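Peptidase S15/CocE/NonD (PDB 4PF1) is a serine peptidase of the alpha/beta hydrolase fold that acts as an aminopeptidase, probably removing residues from the N-terminal end of peptides. Local coordinates at residues Thr49-Pro54 with Arg98-Tyr103; Met187-Met192 with Pro263-Phe268; Tyr403-Val408 with Ala619-Ile624; Trp456-Gln461 with Gly522-Met527. All coordinates share one frame; numbering follows the deposited sequence.

Interaction 1: residues Thr49-Pro54 with Arg98-Tyr103; sequences TIILIP and RYIIVY
Thr49 meets Val102 through methyl groups, CG2 on CG1 at 3.6 Å; the Thr49 hydroxyl is engaged elsewhere, with Gln104 and the carbonyl of Leu47. Ile50 and Tyr103 then form an antiparallel hydrogen-bonded pair, Ile50 N giving to Tyr103 O at 2.7 Å and Tyr103 N returning the bond to Ile50 O. At Ile51 the pairing with Val102 is non-hydrogen-bonded. With its CG1 beside the backbone N (chi1 -52°), Ile51 has CG2 anti to that N, and this methyl touches both Val102 CG2 at 3.9 Å and Ile100 CG2 at 3.8 Å. Leu52 faces the other way, on the side of Ile101, and binds Ile101 through both backbone groups; Leu52 N lies 2.8 Å from Ile101 O. Ile53 lies alongside Ile100, its CG2 3.9 Å from Ile100 CG1. At Pro54, which has no N-H to offer, the ring sets CG 3.4 Å from Tyr99 O, close to where Arg98 ends the preceding helix in a Schellman motif. Strand 32-40 pairs with the other edge of 46-54, and strand 60-67 continues the sheet beyond 100-105. This antiparallel entry into a mainly parallel sheet is the N-terminal edge of an alpha/beta hydrolase fold.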
loop_
_atom_site.group_PDB
_atom_site.type_symbol
_atom_site.label_atom_id
_atom_site.label_comp_id
_atom_site.label_asym_id
_atom_site.label_seq_id
_atom_site.Cartn_x
_atom_site.Cartn_y
_atom_site.Cartn_z
ATOM N N THR A 49 14.406 38.556 -3.740
ATOM C CA THR A 49 13.309 38.422 -4.693
ATOM C C THR A 49 13.690 37.494 -5.853
ATOM O O THR A 49 14.662 37.748 -6.566
ATOM C CB THR A 49 12.884 39.816 -5.180
ATOM O OG1 THR A 49 12.842 40.709 -4.062
ATOM C CG2 THR A 49 11.541 39.808 -5.874
ATOM N N ILE A 50 12.901 36.427 -6.045
ATOM C CA ILE A 50 13.126 35.433 -7.098
ATOM C C ILE A 50 12.127 35.672 -8.222
ATOM O O ILE A 50 10.926 35.486 -8.028
ATOM C CB ILE A 50 13.044 33.975 -6.535
ATOM C CG1 ILE A 50 13.903 33.778 -5.239
ATOM C CG2 ILE A 50 13.353 32.919 -7.613
ATOM C CD1 ILE A 50 15.403 34.283 -5.288
ATOM N N ILE A 51 12.629 36.091 -9.392
ATOM C CA ILE A 51 11.809 36.414 -10.559
ATOM C C ILE A 51 11.973 35.330 -11.641
ATOM O O ILE A 51 13.083 35.104 -12.134
ATOM C CB ILE A 51 12.164 37.833 -11.096
ATOM C CG1 ILE A 51 12.108 38.892 -9.966
ATOM C CG2 ILE A 51 11.254 38.229 -12.268
ATOM C CD1 ILE A 51 13.184 39.979 -10.052
ATOM N N LEU A 52 10.866 34.665 -11.999
ATOM C CA LEU A 52 10.867 33.614 -13.015
ATOM C C LEU A 52 10.195 34.128 -14.286
ATOM O O LEU A 52 8.988 34.378 -14.300
ATOM C CB LEU A 52 10.175 32.330 -12.498
ATOM C CG LEU A 52 10.617 31.816 -11.115
ATOM C CD1 LEU A 52 9.714 30.708 -10.643
ATOM C CD2 LEU A 52 12.072 31.341 -11.126
ATOM N N ILE A 53 10.993 34.340 -15.336
ATOM C CA ILE A 53 10.489 34.866 -16.599
ATOM C C ILE A 53 10.478 33.756 -17.653
ATOM O O ILE A 53 11.533 33.199 -17.956
ATOM C CB ILE A 53 11.309 36.101 -17.085
ATOM C CG1 ILE A 53 11.627 37.076 -15.924
ATOM C CG2 ILE A 53 10.585 36.812 -18.242
ATOM C CD1 ILE A 53 12.893 37.896 -16.106
ATOM N N PRO A 54 9.303 33.424 -18.236
ATOM C CA PRO A 54 9.282 32.402 -19.299
ATOM C C PRO A 54 10.076 32.883 -20.514
ATOM O O PRO A 54 10.011 34.061 -20.852
ATOM C CB PRO A 54 7.785 32.243 -19.618
ATOM C CG PRO A 54 7.062 32.900 -18.484
ATOM C CD PRO A 54 7.959 33.982 -17.999
ATOM N N ARG A 98 1.977 31.681 -19.129
ATOM C CA ARG A 98 3.297 32.299 -19.312
ATOM C C ARG A 98 3.400 33.678 -18.617
ATOM O O ARG A 98 3.996 34.616 -19.157
ATOM C CB ARG A 98 3.693 32.371 -20.802
ATOM C CG ARG A 98 3.733 30.993 -21.467
ATOM C CD ARG A 98 4.021 31.071 -22.951
ATOM N NE ARG A 98 5.430 31.357 -23.218
ATOM C CZ ARG A 98 5.856 32.337 -24.009
ATOM N NH1 ARG A 98 7.155 32.528 -24.197
ATOM N NH2 ARG A 98 4.986 33.129 -24.625
ATOM N N TYR A 99 2.865 33.765 -17.382
ATOM C CA TYR A 99 2.992 34.944 -16.516
ATOM C C TYR A 99 4.405 34.989 -15.967
ATOM O O TYR A 99 5.076 33.952 -15.922
ATOM C CB TYR A 99 2.021 34.829 -15.310
ATOM C CG TYR A 99 0.587 35.276 -15.516
ATOM C CD1 TYR A 99 -0.047 35.115 -16.745
ATOM C CD2 TYR A 99 -0.174 35.745 -14.449
ATOM C CE1 TYR A 99 -1.380 35.481 -16.925
ATOM C CE2 TYR A 99 -1.510 36.098 -14.613
ATOM C CZ TYR A 99 -2.110 35.967 -15.854
ATOM O OH TYR A 99 -3.417 36.347 -16.028
ATOM N N ILE A 100 4.835 36.148 -15.464
ATOM C CA ILE A 100 6.095 36.226 -14.740
ATOM C C ILE A 100 5.753 35.854 -13.292
ATOM O O ILE A 100 4.823 36.427 -12.719
ATOM C CB ILE A 100 6.775 37.621 -14.886
ATOM C CG1 ILE A 100 7.394 37.783 -16.294
ATOM C CG2 ILE A 100 7.834 37.839 -13.794
ATOM C CD1 ILE A 100 7.452 39.227 -16.814
ATOM N N ILE A 101 6.417 34.826 -12.746
ATOM C CA ILE A 101 6.137 34.364 -11.385
ATOM C C ILE A 101 7.240 34.863 -10.451
ATOM O O ILE A 101 8.423 34.592 -10.681
ATOM C CB ILE A 101 5.944 32.825 -11.327
ATOM C CG1 ILE A 101 4.809 32.383 -12.289
ATOM C CG2 ILE A 101 5.660 32.362 -9.884
ATOM C CD1 ILE A 101 4.990 31.055 -12.909
ATOM N N VAL A 102 6.848 35.629 -9.417
ATOM C CA VAL A 102 7.791 36.239 -8.482
ATOM C C VAL A 102 7.514 35.788 -7.042
ATOM O O VAL A 102 6.390 35.922 -6.553
ATOM C CB VAL A 102 7.780 37.795 -8.596
ATOM C CG1 VAL A 102 8.727 38.429 -7.589
ATOM C CG2 VAL A 102 8.123 38.254 -10.010
ATOM N N TYR A 103 8.561 35.295 -6.359
ATOM C CA TYR A 103 8.512 34.912 -4.948
ATOM C C TYR A 103 9.534 35.717 -4.185
ATOM O O TYR A 103 10.700 35.779 -4.589
ATOM C CB TYR A 103 8.745 33.405 -4.759
ATOM C CG TYR A 103 7.472 32.596 -4.842
ATOM C CD1 TYR A 103 6.832 32.388 -6.062
ATOM C CD2 TYR A 103 6.888 32.059 -3.698
ATOM C CE1 TYR A 103 5.637 31.678 -6.140
ATOM C CE2 TYR A 103 5.706 31.324 -3.767
ATOM C CZ TYR A 103 5.081 31.142 -4.990
ATOM O OH TYR A 103 3.906 30.444 -5.068
#

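Interaction 2: residues Met187-Met192 with Pro263-Phe268; sequences MVDGWM and PSYDSF
Tyr265 sets its CB squarely over the six-membered ring of Trp191, 3.4 Å from the centroid, a CH-pi contact. CG of Trp191 is anti to its backbone N (chi1 -165°), turning the indole toward 263-265. The rings meet obliquely, planes 39° apart, with Trp191 CE3 3.4 Å from Tyr265 CD1. NE1 gives a hydrogen bond of 2.7 Å to Pro263 O, which lies near the ring plane, although the N-H comes from above the plane of that carbonyl. The phenol of Tyr265 reaches tip to tip for Asp189, OH giving to the syn lone pair of OD2 at 2.7 Å. Asp189 OD1 accepts from Trp191 N on its anti lone pair, an Asx turn, and from Met192 N above the carboxylate plane, an Asx motif. The chi2 bend of Met192 (-56°) sets SD over a face of the Tyr265 ring, 4.4 Å from its centroid, a Met-aromatic contact. An alanine in place of Trp191 would probably deprive Pro263 O of its indole donor and open a gap beneath Tyr265 CB. Phe197, Trp269 and Tyr537 also meet the indole. Since one carboxylate both shapes its turn and receives the phenol, the turn's conformation and the Tyr265 ring position are probably coupled.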
loop_
_atom_site.group_PDB
_atom_site.type_symbol
_atom_site.label_atom_id
_atom_site.label_comp_id
_atom_site.label_asym_id
_atom_site.label_seq_id
_atom_site.Cartn_x
_atom_site.Cartn_y
_atom_site.Cartn_z
ATOM N N MET A 187 -4.469 33.940 7.016
ATOM C CA MET A 187 -4.375 34.149 8.456
ATOM C C MET A 187 -5.070 35.479 8.738
ATOM O O MET A 187 -4.611 36.518 8.252
ATOM C CB MET A 187 -2.897 34.172 8.911
ATOM C CG MET A 187 -2.161 32.855 8.690
ATOM S SD MET A 187 -0.387 32.938 9.083
ATOM C CE MET A 187 -0.454 33.113 10.827
ATOM N N VAL A 188 -6.233 35.445 9.402
ATOM C CA VAL A 188 -7.032 36.659 9.628
ATOM C C VAL A 188 -7.101 36.990 11.120
ATOM O O VAL A 188 -6.780 38.114 11.509
ATOM C CB VAL A 188 -8.437 36.522 8.980
ATOM C CG1 VAL A 188 -9.391 37.625 9.434
ATOM C CG2 VAL A 188 -8.326 36.499 7.460
ATOM N N ASP A 189 -7.529 36.030 11.948
ATOM C CA ASP A 189 -7.582 36.241 13.385
ATOM C C ASP A 189 -7.035 35.012 14.094
ATOM O O ASP A 189 -7.737 34.004 14.238
ATOM C CB ASP A 189 -9.006 36.589 13.858
ATOM C CG ASP A 189 -9.051 37.329 15.187
ATOM O OD1 ASP A 189 -8.277 36.961 16.102
ATOM O OD2 ASP A 189 -9.909 38.222 15.337
ATOM N N GLY A 190 -5.780 35.119 14.528
ATOM C CA GLY A 190 -5.050 34.053 15.203
ATOM C C GLY A 190 -5.582 33.676 16.571
ATOM O O GLY A 190 -5.217 32.628 17.103
ATOM N N TRP A 191 -6.451 34.521 17.149
ATOM C CA TRP A 191 -7.041 34.276 18.466
ATOM C C TRP A 191 -8.480 33.778 18.341
ATOM O O TRP A 191 -8.854 32.824 19.029
ATOM C CB TRP A 191 -6.992 35.551 19.320
ATOM C CG TRP A 191 -7.232 35.326 20.786
ATOM C CD1 TRP A 191 -6.288 35.259 21.767
ATOM C CD2 TRP A 191 -8.500 35.181 21.439
ATOM N NE1 TRP A 191 -6.888 35.076 22.990
ATOM C CE2 TRP A 191 -8.245 35.025 22.819
ATOM C CE3 TRP A 191 -9.833 35.158 20.990
ATOM C CZ2 TRP A 191 -9.273 34.867 23.756
ATOM C CZ3 TRP A 191 -10.846 34.984 21.917
ATOM C CH2 TRP A 191 -10.564 34.844 23.281
ATOM N N MET A 192 -9.304 34.452 17.506
ATOM C CA MET A 192 -10.719 34.103 17.350
ATOM C C MET A 192 -10.922 32.687 16.815
ATOM O O MET A 192 -11.733 31.952 17.374
ATOM C CB MET A 192 -11.466 35.120 16.472
ATOM C CG MET A 192 -11.947 36.354 17.236
ATOM S SD MET A 192 -13.005 36.019 18.681
ATOM C CE MET A 192 -14.419 35.244 17.887
ATOM N N PRO A 263 -2.797 36.023 26.618
ATOM C CA PRO A 263 -3.667 34.836 26.462
ATOM C C PRO A 263 -5.115 35.202 26.090
ATOM O O PRO A 263 -5.786 34.419 25.419
ATOM C CB PRO A 263 -3.596 34.160 27.833
ATOM C CG PRO A 263 -3.292 35.262 28.787
ATOM C CD PRO A 263 -2.464 36.271 28.040
ATOM N N SER A 264 -5.583 36.394 26.515
ATOM C CA SER A 264 -6.938 36.880 26.235
ATOM C C SER A 264 -6.971 37.767 24.976
ATOM O O SER A 264 -5.932 38.274 24.548
ATOM C CB SER A 264 -7.489 37.645 27.435
ATOM O OG SER A 264 -6.886 38.921 27.561
ATOM N N TYR A 265 -8.174 37.964 24.404
ATOM C CA TYR A 265 -8.404 38.774 23.202
ATOM C C TYR A 265 -8.314 40.271 23.549
ATOM O O TYR A 265 -9.302 41.001 23.425
ATOM C CB TYR A 265 -9.779 38.418 22.588
ATOM C CG TYR A 265 -9.992 38.880 21.160
ATOM C CD1 TYR A 265 -9.171 38.430 20.129
ATOM C CD2 TYR A 265 -11.074 39.689 20.824
ATOM C CE1 TYR A 265 -9.385 38.819 18.809
ATOM C CE2 TYR A 265 -11.299 40.086 19.507
ATOM C CZ TYR A 265 -10.452 39.647 18.501
ATOM O OH TYR A 265 -10.666 40.032 17.201
ATOM N N ASP A 266 -7.118 40.722 23.988
ATOM C CA ASP A 266 -6.886 42.111 24.384
ATOM C C ASP A 266 -6.562 42.993 23.165
ATOM O O ASP A 266 -6.754 42.554 22.026
ATOM C CB ASP A 266 -5.771 42.204 25.455
ATOM C CG ASP A 266 -4.442 41.543 25.106
ATOM O OD1 ASP A 266 -4.163 41.362 23.899
ATOM O OD2 ASP A 266 -3.665 41.252 26.036
ATOM N N SER A 267 -6.074 44.235 23.409
ATOM C CA SER A 267 -5.730 45.215 22.372
ATOM C C SER A 267 -4.752 44.652 21.331
ATOM O O SER A 267 -4.864 45.000 20.159
ATOM C CB SER A 267 -5.144 46.476 23.000
ATOM O OG SER A 267 -3.916 46.208 23.658
ATOM N N PHE A 268 -3.806 43.778 21.758
ATOM C CA PHE A 268 -2.801 43.164 20.880
ATOM C C PHE A 268 -3.447 42.349 19.748
ATOM O O PHE A 268 -2.990 42.424 18.604
ATOM C CB PHE A 268 -1.837 42.272 21.696
ATOM C CG PHE A 268 -0.842 41.481 20.873
ATOM C CD1 PHE A 268 0.316 42.078 20.389
ATOM C CD2 PHE A 268 -1.052 40.133 20.605
ATOM C CE1 PHE A 268 1.234 41.348 19.625
ATOM C CE2 PHE A 268 -0.134 39.403 19.841
ATOM C CZ PHE A 268 1.006 40.013 19.363
#

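Interaction 3: residues Tyr403-Val408 with Ala619-Ile624; sequences YCDLYV and AIEIHI
Tyr403 OH gives a hydrogen bond of 2.7 Å to Glu621 OE1, arriving from above the carboxylate plane, which stands 87° to the tyrosine ring. CG of Tyr403 is anti to its backbone N (chi1 157°), and the ring slants across the Glu621 side chain, with CE1 3.6 Å from Glu621 CB. Asp405 lies beside Glu621 and points the same way, its OD1 3.4 Å from Glu621 CG. The carboxylate planes are nearly parallel, with Asp405 OD1 4.5 Å from Glu621 OE2, a like-charge approach that Arg491 probably relieves, its NH1 making salt bridges to Asp405 OD2 and Glu621 OE2. An alanine at Glu621 would probably leave the Tyr403 hydroxyl without this acceptor and Arg491 with one carboxylate fewer. Farther along this face Tyr407 CD1 rests 3.6 Å from Ala619 CB. On the opposite face, Cys404 SG touches Ile624 CD1 at 3.6 Å and Ile622 CD1 at 3.8 Å. Reciprocal backbone bonds join Cys404 to Ile622 and Leu406 to Ile620 and fix the register. Strand 489-496, the source of Arg491, flanks 606-625. The arrangement is an antiparallel strand pair within a curled sheet, consistent with the galactose-binding-like beta-sandwich of the C-terminal non-catalytic domain.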
loop_
_atom_site.group_PDB
_atom_site.type_symbol
_atom_site.label_atom_id
_atom_site.label_comp_id
_atom_site.label_asym_id
_atom_site.label_seq_id
_atom_site.Cartn_x
_atom_site.Cartn_y
_atom_site.Cartn_z
ATOM N N TYR A 403 -34.010 29.171 8.776
ATOM C CA TYR A 403 -33.069 29.048 9.892
ATOM C C TYR A 403 -33.803 28.474 11.130
ATOM O O TYR A 403 -34.720 29.115 11.651
ATOM C CB TYR A 403 -32.436 30.437 10.153
ATOM C CG TYR A 403 -31.875 30.682 11.535
ATOM C CD1 TYR A 403 -30.662 30.119 11.925
ATOM C CD2 TYR A 403 -32.474 31.597 12.398
ATOM C CE1 TYR A 403 -30.108 30.391 13.175
ATOM C CE2 TYR A 403 -31.926 31.880 13.647
ATOM C CZ TYR A 403 -30.745 31.272 14.035
ATOM O OH TYR A 403 -30.207 31.549 15.267
ATOM N N CYS A 404 -33.440 27.236 11.552
ATOM C CA CYS A 404 -34.128 26.543 12.651
ATOM C C CYS A 404 -33.160 25.973 13.720
ATOM O O CYS A 404 -31.940 26.057 13.572
ATOM C CB CYS A 404 -35.042 25.451 12.099
ATOM S SG CYS A 404 -34.163 24.021 11.422
ATOM N N ASP A 405 -33.734 25.384 14.794
ATOM C CA ASP A 405 -32.992 24.824 15.920
ATOM C C ASP A 405 -33.019 23.299 15.943
ATOM O O ASP A 405 -34.076 22.685 15.794
ATOM C CB ASP A 405 -33.549 25.363 17.253
ATOM C CG ASP A 405 -33.083 26.757 17.639
ATOM O OD1 ASP A 405 -32.450 27.430 16.795
ATOM O OD2 ASP A 405 -33.358 27.176 18.782
ATOM N N LEU A 406 -31.849 22.699 16.193
ATOM C CA LEU A 406 -31.656 21.259 16.327
ATOM C C LEU A 406 -31.366 20.954 17.802
ATOM O O LEU A 406 -30.220 21.051 18.245
ATOM C CB LEU A 406 -30.500 20.811 15.407
ATOM C CG LEU A 406 -30.453 19.341 14.982
ATOM C CD1 LEU A 406 -31.824 18.841 14.477
ATOM C CD2 LEU A 406 -29.404 19.135 13.906
ATOM N N TYR A 407 -32.428 20.650 18.573
ATOM C CA TYR A 407 -32.368 20.442 20.028
ATOM C C TYR A 407 -31.777 19.103 20.448
ATOM O O TYR A 407 -32.118 18.069 19.874
ATOM C CB TYR A 407 -33.775 20.564 20.644
ATOM C CG TYR A 407 -34.404 21.928 20.474
ATOM C CD1 TYR A 407 -34.090 22.974 21.336
ATOM C CD2 TYR A 407 -35.341 22.165 19.474
ATOM C CE1 TYR A 407 -34.670 24.230 21.188
ATOM C CE2 TYR A 407 -35.926 23.419 19.315
ATOM C CZ TYR A 407 -35.592 24.449 20.179
ATOM O OH TYR A 407 -36.167 25.689 20.036
ATOM N N VAL A 408 -30.948 19.113 21.520
ATOM C CA VAL A 408 -30.436 17.882 22.141
ATOM C C VAL A 408 -31.578 17.331 23.021
ATOM O O VAL A 408 -32.283 18.115 23.654
ATOM C CB VAL A 408 -29.093 18.061 22.922
ATOM C CG1 VAL A 408 -27.978 18.570 22.005
ATOM C CG2 VAL A 408 -29.251 18.964 24.146
ATOM N N ALA A 619 -29.214 23.700 21.799
ATOM C CA ALA A 619 -29.511 23.366 20.409
ATOM C C ALA A 619 -28.456 23.892 19.465
ATOM O O ALA A 619 -27.721 24.821 19.806
ATOM C CB ALA A 619 -30.865 23.949 20.015
ATOM N N ILE A 620 -28.419 23.329 18.252
ATOM C CA ILE A 620 -27.580 23.823 17.169
ATOM C C ILE A 620 -28.474 24.667 16.276
ATOM O O ILE A 620 -29.515 24.186 15.816
ATOM C CB ILE A 620 -26.877 22.680 16.376
ATOM C CG1 ILE A 620 -26.055 21.735 17.298
ATOM C CG2 ILE A 620 -26.031 23.238 15.211
ATOM C CD1 ILE A 620 -24.949 22.383 18.140
ATOM N N GLU A 621 -28.111 25.935 16.085
ATOM C CA GLU A 621 -28.863 26.842 15.224
ATOM C C GLU A 621 -28.317 26.697 13.816
ATOM O O GLU A 621 -27.202 27.143 13.540
ATOM C CB GLU A 621 -28.763 28.290 15.731
ATOM C CG GLU A 621 -29.280 28.487 17.151
ATOM C CD GLU A 621 -29.049 29.862 17.754
ATOM O OE1 GLU A 621 -28.444 30.726 17.078
ATOM O OE2 GLU A 621 -29.486 30.078 18.907
ATOM N N ILE A 622 -29.050 25.970 12.955
ATOM C CA ILE A 622 -28.625 25.691 11.580
ATOM C C ILE A 622 -29.585 26.304 10.560
ATOM O O ILE A 622 -30.781 26.448 10.827
ATOM C CB ILE A 622 -28.436 24.172 11.317
ATOM C CG1 ILE A 622 -29.383 23.308 12.170
ATOM C CG2 ILE A 622 -26.986 23.759 11.508
ATOM C CD1 ILE A 622 -30.564 22.816 11.447
ATOM N N HIS A 623 -29.052 26.638 9.381
ATOM C CA HIS A 623 -29.808 27.242 8.297
ATOM C C HIS A 623 -30.079 26.195 7.199
ATOM O O HIS A 623 -29.183 25.866 6.416
ATOM C CB HIS A 623 -29.040 28.463 7.759
ATOM C CG HIS A 623 -29.737 29.200 6.665
ATOM N ND1 HIS A 623 -30.816 30.025 6.925
ATOM C CD2 HIS A 623 -29.451 29.252 5.343
ATOM C CE1 HIS A 623 -31.168 30.530 5.755
ATOM N NE2 HIS A 623 -30.371 30.098 4.774
ATOM N N ILE A 624 -31.307 25.632 7.191
ATOM C CA ILE A 624 -31.728 24.615 6.219
ATOM C C ILE A 624 -32.286 25.304 4.973
ATOM O O ILE A 624 -33.098 26.222 5.085
ATOM C CB ILE A 624 -32.746 23.597 6.840
ATOM C CG1 ILE A 624 -32.094 22.792 7.985
ATOM C CG2 ILE A 624 -33.339 22.654 5.769
ATOM C CD1 ILE A 624 -33.051 21.843 8.763
#

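Interaction 4: residues Trp456-Gln461 with Gly522-Met527; sequences WLVDDQ and GGYQQM
The end of a 3-10 turn and the loop after it, Trp456-Gln461, pack against Tyr524-Met527 at the start of strand 525-534, one of the two outermost strands within this chain of a four-stranded antiparallel sheet in the C-terminal beta domain. The contact is buried and mixes backbone bonding with apolar cover. A single bridge, Asp460 with Gln526, joins the backbones, and Gln461 N gives a bond of 2.8 Å to Gln525 O just before helix 462-465, where Gln461 holds the N-cap position. Asp460 turns its CG anti to its own backbone N (chi1 177°), and OD1 accepts from Gln525 N at 2.9 Å. The other oxygen, OD2, forms a salt bridge with Arg462. Asp460 CB also lies at the edge of the Tyr524 ring, 3.7 Å from CD1. Tyr524 slides past Asp460 in the opposite direction, and its OH approaches Val458 O in a hydrogen bond whose very short modelled length is doubtful. Met527 N makes a weak bond to Asp459 O, and the same carbonyl receives a second weak bond from Gln461 NE2, whose OE1 is bound by Lys506. Arg441 of a neighbouring subunit packs on Asp460. Met527 lies along the loop: SD is 3.7 Å from Gln461 CD, and CE ends 3.7 Å from Trp456 CZ3 and 3.8 Å from Leu457 CD2.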
loop_
_atom_site.group_PDB
_atom_site.type_symbol
_atom_site.label_atom_id
_atom_site.label_comp_id
_atom_site.label_asym_id
_atom_site.label_seq_id
_atom_site.Cartn_x
_atom_site.Cartn_y
_atom_site.Cartn_z
ATOM N N TRP A 456 -7.562 15.384 9.165
ATOM C CA TRP A 456 -8.112 15.245 10.516
ATOM C C TRP A 456 -9.534 15.806 10.716
ATOM O O TRP A 456 -10.292 15.207 11.477
ATOM C CB TRP A 456 -7.126 15.790 11.571
ATOM C CG TRP A 456 -7.459 17.093 12.247
ATOM C CD1 TRP A 456 -6.857 18.297 12.024
ATOM C CD2 TRP A 456 -8.258 17.258 13.428
ATOM N NE1 TRP A 456 -7.292 19.222 12.946
ATOM C CE2 TRP A 456 -8.168 18.616 13.809
ATOM C CE3 TRP A 456 -9.085 16.400 14.175
ATOM C CZ2 TRP A 456 -8.887 19.140 14.889
ATOM C CZ3 TRP A 456 -9.796 16.920 15.246
ATOM C CH2 TRP A 456 -9.688 18.272 15.599
ATOM N N LEU A 457 -9.924 16.885 10.015
ATOM C CA LEU A 457 -11.262 17.454 10.215
ATOM C C LEU A 457 -12.407 16.577 9.652
ATOM O O LEU A 457 -13.572 16.861 9.942
ATOM C CB LEU A 457 -11.362 18.891 9.682
ATOM C CG LEU A 457 -10.683 19.967 10.555
ATOM C CD1 LEU A 457 -10.932 21.339 9.996
ATOM C CD2 LEU A 457 -11.168 19.909 12.010
ATOM N N VAL A 458 -12.084 15.493 8.907
ATOM C CA VAL A 458 -13.103 14.555 8.412
ATOM C C VAL A 458 -12.930 13.173 9.100
ATOM O O VAL A 458 -13.526 12.187 8.665
ATOM C CB VAL A 458 -13.181 14.445 6.855
ATOM C CG1 VAL A 458 -13.562 15.781 6.229
ATOM C CG2 VAL A 458 -11.888 13.903 6.248
ATOM N N ASP A 459 -12.158 13.129 10.214
ATOM C CA ASP A 459 -11.910 11.909 10.998
ATOM C C ASP A 459 -13.202 11.261 11.492
ATOM O O ASP A 459 -14.168 11.958 11.809
ATOM C CB ASP A 459 -11.038 12.230 12.226
ATOM C CG ASP A 459 -9.542 12.033 12.068
ATOM O OD1 ASP A 459 -9.093 11.750 10.933
ATOM O OD2 ASP A 459 -8.821 12.163 13.076
ATOM N N ASP A 460 -13.190 9.922 11.605
ATOM C CA ASP A 460 -14.287 9.158 12.181
ATOM C C ASP A 460 -14.322 9.458 13.680
ATOM O O ASP A 460 -13.292 9.383 14.349
ATOM C CB ASP A 460 -14.100 7.649 11.893
ATOM C CG ASP A 460 -15.137 6.727 12.508
ATOM O OD1 ASP A 460 -16.302 7.162 12.675
ATOM O OD2 ASP A 460 -14.803 5.554 12.768
ATOM N N GLN A 461 -15.473 9.910 14.175
ATOM C CA GLN A 461 -15.620 10.293 15.574
ATOM C C GLN A 461 -16.226 9.152 16.420
ATOM O O GLN A 461 -16.653 9.391 17.551
ATOM C CB GLN A 461 -16.446 11.594 15.698
ATOM C CG GLN A 461 -15.755 12.835 15.082
ATOM C CD GLN A 461 -14.372 13.092 15.644
ATOM O OE1 GLN A 461 -14.205 13.458 16.810
ATOM N NE2 GLN A 461 -13.343 12.903 14.819
ATOM N N GLY A 522 -19.392 2.029 6.347
ATOM C CA GLY A 522 -20.618 1.773 7.097
ATOM C C GLY A 522 -20.485 2.167 8.556
ATOM O O GLY A 522 -19.553 1.726 9.235
ATOM N N GLY A 523 -21.388 3.040 9.014
ATOM C CA GLY A 523 -21.408 3.536 10.388
ATOM C C GLY A 523 -20.503 4.722 10.655
ATOM O O GLY A 523 -20.548 5.302 11.743
ATOM N N TYR A 524 -19.680 5.095 9.656
ATOM C CA TYR A 524 -18.698 6.179 9.690
ATOM C C TYR A 524 -19.305 7.486 10.238
ATOM O O TYR A 524 -20.293 7.999 9.705
ATOM C CB TYR A 524 -18.105 6.353 8.270
ATOM C CG TYR A 524 -17.248 7.570 7.980
ATOM C CD1 TYR A 524 -16.273 7.995 8.883
ATOM C CD2 TYR A 524 -17.283 8.184 6.731
ATOM C CE1 TYR A 524 -15.432 9.071 8.588
ATOM C CE2 TYR A 524 -16.433 9.243 6.417
ATOM C CZ TYR A 524 -15.514 9.690 7.349
ATOM O OH TYR A 524 -14.694 10.747 7.033
ATOM N N GLN A 525 -18.745 7.957 11.360
ATOM C CA GLN A 525 -19.155 9.187 12.032
ATOM C C GLN A 525 -18.264 10.331 11.545
ATOM O O GLN A 525 -17.356 10.781 12.254
ATOM C CB GLN A 525 -19.094 9.026 13.561
ATOM C CG GLN A 525 -20.234 8.179 14.127
ATOM C CD GLN A 525 -20.213 8.091 15.636
ATOM O OE1 GLN A 525 -19.591 8.898 16.326
ATOM N NE2 GLN A 525 -20.945 7.132 16.185
ATOM N N GLN A 526 -18.500 10.754 10.298
ATOM C CA GLN A 526 -17.724 11.785 9.619
ATOM C C GLN A 526 -17.922 13.152 10.256
ATOM O O GLN A 526 -19.015 13.718 10.164
ATOM C CB GLN A 526 -18.122 11.843 8.135
ATOM C CG GLN A 526 -17.305 12.838 7.307
ATOM C CD GLN A 526 -18.162 13.588 6.322
ATOM O OE1 GLN A 526 -18.945 13.002 5.555
ATOM N NE2 GLN A 526 -18.029 14.905 6.317
ATOM N N MET A 527 -16.848 13.715 10.847
ATOM C CA MET A 527 -16.905 15.064 11.398
ATOM C C MET A 527 -17.114 16.048 10.244
ATOM O O MET A 527 -16.540 15.855 9.165
ATOM C CB MET A 527 -15.644 15.396 12.202
ATOM C CG MET A 527 -15.847 16.564 13.156
ATOM S SD MET A 527 -14.674 16.575 14.526
ATOM C CE MET A 527 -13.182 17.134 13.666
#

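Interactions 1 and 2 belong to the S15 peptidase region, interactions 3 and 4 to the C-terminal non-catalytic one. Interaction 1 lies far from the C-terminal pair, its centre about 49 Å from that of interaction 3, across the chain's centre. Interaction 4 is nested in the chain loop closed by interaction 3, their nearest atoms about 12 Å apart. Interactions 2 and 4 have nearest atoms about 13 Å apart, and each lies near a bound glycerol, probably from the crystallisation liquor, about 4 Å from the Asp189 side chain and about 5 Å from that of Gln526. Leu457 of interaction 4 lies near, without touching, Ser161, His328 and Asp295, which probably form the catalytic triad.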